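Phikz039 (Pseudomonas phage phikz, PDB 3ZBQ) is a phage-encoded relative of tubulin, known as PhuZ, whose fold carries bound guanosine-5'-diphosphate. Local coordinates at residues T45-E53 / I81-F92. Numbering follows the deposited sequence.
Sequences TDDNTIIIE and ISAHIPAIAHHF
Ile-50 in the edge strand 49-51 and Ile-52 just beyond it, two residues apart and both pointing at segment 81-92, meet that segment with CD1 of each foremost. Ile-50 CD1 lies 3.5 Å from Phe-92 CE2 and also packs over one face of the His-91 imidazole, a CH-pi contact with the methyl 4.1 Å from the ring centroid. Ile-50 CG1 stands anti to the carbonyl carbon (chi1 -71°) and the chain runs on extended, carrying CD1 out to the helix. Ile-52 splits its branches: CD1 reaches Ile-88 CD1 at 3.6 Å and Ile-81 CG2 at 3.7 Å, while CG2 sits almost centrally over the His-84 ring, 4.0 Å from its centroid. Beta-branched isoleucine suits an extended backbone, and at Ile-52 its two branches serve different partners. Phe-92, just past the helix, turns its edge to Asp-47 O, with CE1 3.4 Å from that oxygen. Within the turn 45-49, Asn-48 OD1 accepts from Thr-45 N (2.7 Å) and from Thr-49 OG1, which reach it from opposite faces of its amide plane. Backbone bonds to Tyr-32 and Asp-34 hold the strand against strand 30-34, whose Ile-33 meets Ile-88. No hydrogen bond crosses between 45-53 and 81-92, so apolar packing and CH-pi contacts hold this helix over the sheet face beside its outermost strand, 49-51.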
loop_
_atom_site.group_PDB
_atom_site.type_symbol
_atom_site.label_atom_id
_atom_site.label_comp_id
_atom_site.label_asym_id
_atom_site.label_seq_id
_atom_site.Cartn_x
_atom_site.Cartn_y
_atom_site.Cartn_z
ATOM N N THR A 45 -3.119 -3.930 20.773
ATOM C CA THR A 45 -2.639 -4.495 22.030
ATOM C C THR A 45 -1.126 -4.334 22.137
ATOM O O THR A 45 -0.468 -3.932 21.173
ATOM C CB THR A 45 -2.992 -5.987 22.151
ATOM O OG1 THR A 45 -2.205 -6.746 21.223
ATOM C CG2 THR A 45 -4.477 -6.215 21.876
ATOM N N ASP A 46 -0.575 -4.648 23.307
ATOM C CA ASP A 46 0.870 -4.619 23.489
ATOM C C ASP A 46 1.520 -5.703 22.634
ATOM O O ASP A 46 2.685 -5.586 22.252
ATOM C CB ASP A 46 1.247 -4.826 24.962
ATOM C CG ASP A 46 0.640 -3.780 25.878
ATOM O OD1 ASP A 46 0.336 -2.669 25.397
ATOM O OD2 ASP A 46 0.469 -4.073 27.083
ATOM N N ASP A 47 0.759 -6.754 22.334
ATOM C CA ASP A 47 1.278 -7.885 21.572
ATOM C C ASP A 47 1.286 -7.680 20.057
ATOM O O ASP A 47 2.107 -8.274 19.360
ATOM C CB ASP A 47 0.516 -9.166 21.922
ATOM C CG ASP A 47 0.763 -9.613 23.350
ATOM O OD1 ASP A 47 1.844 -9.286 23.890
ATOM O OD2 ASP A 47 -0.120 -10.281 23.929
ATOM N N ASN A 48 0.390 -6.839 19.545
ATOM C CA ASN A 48 0.259 -6.699 18.093
ATOM C C ASN A 48 0.654 -5.331 17.530
ATOM O O ASN A 48 0.482 -5.068 16.339
ATOM C CB ASN A 48 -1.156 -7.086 17.629
ATOM C CG ASN A 48 -2.223 -6.089 18.061
ATOM O OD1 ASN A 48 -1.932 -5.043 18.657
ATOM N ND2 ASN A 48 -3.469 -6.405 17.754
ATOM N N THR A 49 1.190 -4.463 18.379
ATOM C CA THR A 49 1.458 -3.088 17.972
ATOM C C THR A 49 2.858 -2.661 18.370
ATOM O O THR A 49 3.304 -2.939 19.488
ATOM C CB THR A 49 0.438 -2.129 18.616
ATOM O OG1 THR A 49 -0.884 -2.490 18.192
ATOM C CG2 THR A 49 0.720 -0.660 18.233
ATOM N N ILE A 50 3.556 -2.013 17.442
ATOM C CA ILE A 50 4.838 -1.375 17.731
ATOM C C ILE A 50 4.716 0.102 17.392
ATOM O O ILE A 50 4.413 0.460 16.250
ATOM C CB ILE A 50 5.998 -1.978 16.905
ATOM C CG1 ILE A 50 6.336 -3.377 17.397
ATOM C CG2 ILE A 50 7.240 -1.098 17.015
ATOM C CD1 ILE A 50 7.366 -4.086 16.525
ATOM N N ILE A 51 4.933 0.951 18.390
ATOM C CA ILE A 51 4.947 2.399 18.193
ATOM C C ILE A 51 6.392 2.893 18.248
ATOM O O ILE A 51 7.097 2.662 19.229
ATOM C CB ILE A 51 4.095 3.117 19.247
ATOM C CG1 ILE A 51 2.661 2.587 19.213
ATOM C CG2 ILE A 51 4.107 4.638 19.015
ATOM C CD1 ILE A 51 2.001 2.694 17.839
ATOM N N ILE A 52 6.845 3.543 17.179
ATOM C CA ILE A 52 8.229 3.994 17.093
ATOM C C ILE A 52 8.313 5.413 17.623
ATOM O O ILE A 52 7.791 6.346 17.006
ATOM C CB ILE A 52 8.736 3.956 15.650
ATOM C CG1 ILE A 52 8.616 2.529 15.091
ATOM C CG2 ILE A 52 10.185 4.414 15.567
ATOM C CD1 ILE A 52 8.962 2.435 13.616
ATOM N N GLU A 53 8.970 5.574 18.765
ATOM C CA GLU A 53 9.037 6.884 19.408
ATOM C C GLU A 53 10.161 7.753 18.844
ATOM O O GLU A 53 11.213 7.251 18.449
ATOM C CB GLU A 53 9.223 6.725 20.916
ATOM C CG GLU A 53 8.041 6.122 21.648
ATOM C CD GLU A 53 8.282 6.035 23.148
ATOM O OE1 GLU A 53 9.463 6.069 23.557
ATOM O OE2 GLU A 53 7.296 5.942 23.913
ATOM N N ILE A 81 12.380 5.993 11.140
ATOM C CA ILE A 81 11.943 4.600 11.149
ATOM C C ILE A 81 12.885 3.587 10.492
ATOM O O ILE A 81 12.837 2.406 10.825
ATOM C CB ILE A 81 10.496 4.446 10.583
ATOM C CG1 ILE A 81 10.435 4.755 9.082
ATOM C CG2 ILE A 81 9.522 5.330 11.358
ATOM C CD1 ILE A 81 10.599 3.512 8.185
ATOM N N SER A 82 13.714 4.029 9.550
ATOM C CA SER A 82 14.471 3.078 8.720
ATOM C C SER A 82 15.319 2.078 9.502
ATOM O O SER A 82 15.327 0.883 9.194
ATOM C CB SER A 82 15.339 3.820 7.707
ATOM O OG SER A 82 14.525 4.500 6.766
ATOM N N ALA A 83 16.022 2.555 10.521
ATOM C CA ALA A 83 16.913 1.680 11.290
ATOM C C ALA A 83 16.160 0.658 12.151
ATOM O O ALA A 83 16.749 -0.317 12.619
ATOM C CB ALA A 83 17.869 2.506 12.147
ATOM N N HIS A 84 14.861 0.873 12.351
ATOM C CA HIS A 84 14.065 -0.015 13.204
ATOM C C HIS A 84 13.443 -1.182 12.442
ATOM O O HIS A 84 12.927 -2.116 13.050
ATOM C CB HIS A 84 12.946 0.759 13.880
ATOM C CG HIS A 84 13.427 1.864 14.770
ATOM N ND1 HIS A 84 13.550 1.717 16.135
ATOM C CD2 HIS A 84 13.784 3.141 14.495
ATOM C CE1 HIS A 84 13.966 2.857 16.662
ATOM N NE2 HIS A 84 14.126 3.732 15.687
ATOM N N ILE A 85 13.468 -1.111 11.118
ATOM C CA ILE A 85 12.779 -2.107 10.287
ATOM C C ILE A 85 13.199 -3.576 10.517
ATOM O O ILE A 85 12.333 -4.447 10.628
ATOM C CB ILE A 85 12.828 -1.744 8.778
ATOM C CG1 ILE A 85 12.095 -0.423 8.522
ATOM C CG2 ILE A 85 12.222 -2.866 7.939
ATOM C CD1 ILE A 85 10.597 -0.480 8.828
ATOM N N PRO A 86 14.518 -3.860 10.585
ATOM C CA PRO A 86 14.899 -5.249 10.874
ATOM C C PRO A 86 14.315 -5.763 12.195
ATOM O O PRO A 86 13.817 -6.887 12.253
ATOM C CB PRO A 86 16.422 -5.171 10.963
ATOM C CG PRO A 86 16.786 -4.041 10.067
ATOM C CD PRO A 86 15.700 -3.025 10.296
ATOM N N ALA A 87 14.354 -4.949 13.241
ATOM C CA ALA A 87 13.831 -5.389 14.526
ATOM C C ALA A 87 12.337 -5.675 14.421
ATOM O O ALA A 87 11.842 -6.682 14.938
ATOM C CB ALA A 87 14.092 -4.334 15.590
ATOM N N ILE A 88 11.625 -4.778 13.749
ATOM C CA ILE A 88 10.181 -4.895 13.611
ATOM C C ILE A 88 9.852 -6.167 12.832
ATOM O O ILE A 88 8.933 -6.910 13.187
ATOM C CB ILE A 88 9.602 -3.650 12.930
ATOM C CG1 ILE A 88 9.692 -2.471 13.904
ATOM C CG2 ILE A 88 8.155 -3.876 12.509
ATOM C CD1 ILE A 88 9.397 -1.113 13.287
ATOM N N ALA A 89 10.627 -6.420 11.784
ATOM C CA ALA A 89 10.412 -7.613 10.956
ATOM C C ALA A 89 10.737 -8.881 11.738
ATOM O O ALA A 89 10.196 -9.963 11.465
ATOM C CB ALA A 89 11.245 -7.537 9.688
ATOM N N HIS A 90 11.651 -8.760 12.691
ATOM C CA HIS A 90 11.982 -9.889 13.550
ATOM C C HIS A 90 10.843 -10.129 14.532
ATOM O O HIS A 90 10.467 -11.264 14.811
ATOM C CB HIS A 90 13.279 -9.610 14.305
ATOM C CG HIS A 90 13.652 -10.682 15.283
ATOM N ND1 HIS A 90 14.512 -11.710 14.964
ATOM C CD2 HIS A 90 13.283 -10.883 16.569
ATOM C CE1 HIS A 90 14.660 -12.498 16.018
ATOM N NE2 HIS A 90 13.925 -12.017 17.002
ATOM N N HIS A 91 10.293 -9.038 15.053
ATOM C CA HIS A 91 9.201 -9.082 16.020
ATOM C C HIS A 91 7.902 -9.648 15.435
ATOM O O HIS A 91 7.183 -10.389 16.110
ATOM C CB HIS A 91 8.944 -7.673 16.548
ATOM C CG HIS A 91 8.070 -7.625 17.765
ATOM N ND1 HIS A 91 6.801 -8.166 17.799
ATOM C CD2 HIS A 91 8.267 -7.058 18.979
ATOM C CE1 HIS A 91 6.264 -7.952 18.989
ATOM N NE2 HIS A 91 7.134 -7.281 19.724
ATOM N N PHE A 92 7.588 -9.263 14.199
ATOM C CA PHE A 92 6.380 -9.724 13.517
ATOM C C PHE A 92 6.817 -10.464 12.264
ATOM O O PHE A 92 6.809 -9.904 11.166
ATOM C CB PHE A 92 5.485 -8.529 13.138
ATOM C CG PHE A 92 4.891 -7.807 14.325
ATOM C CD1 PHE A 92 4.218 -8.515 15.318
ATOM C CD2 PHE A 92 5.002 -6.430 14.448
ATOM C CE1 PHE A 92 3.667 -7.859 16.414
ATOM C CE2 PHE A 92 4.449 -5.764 15.543
ATOM C CZ PHE A 92 3.792 -6.486 16.535
#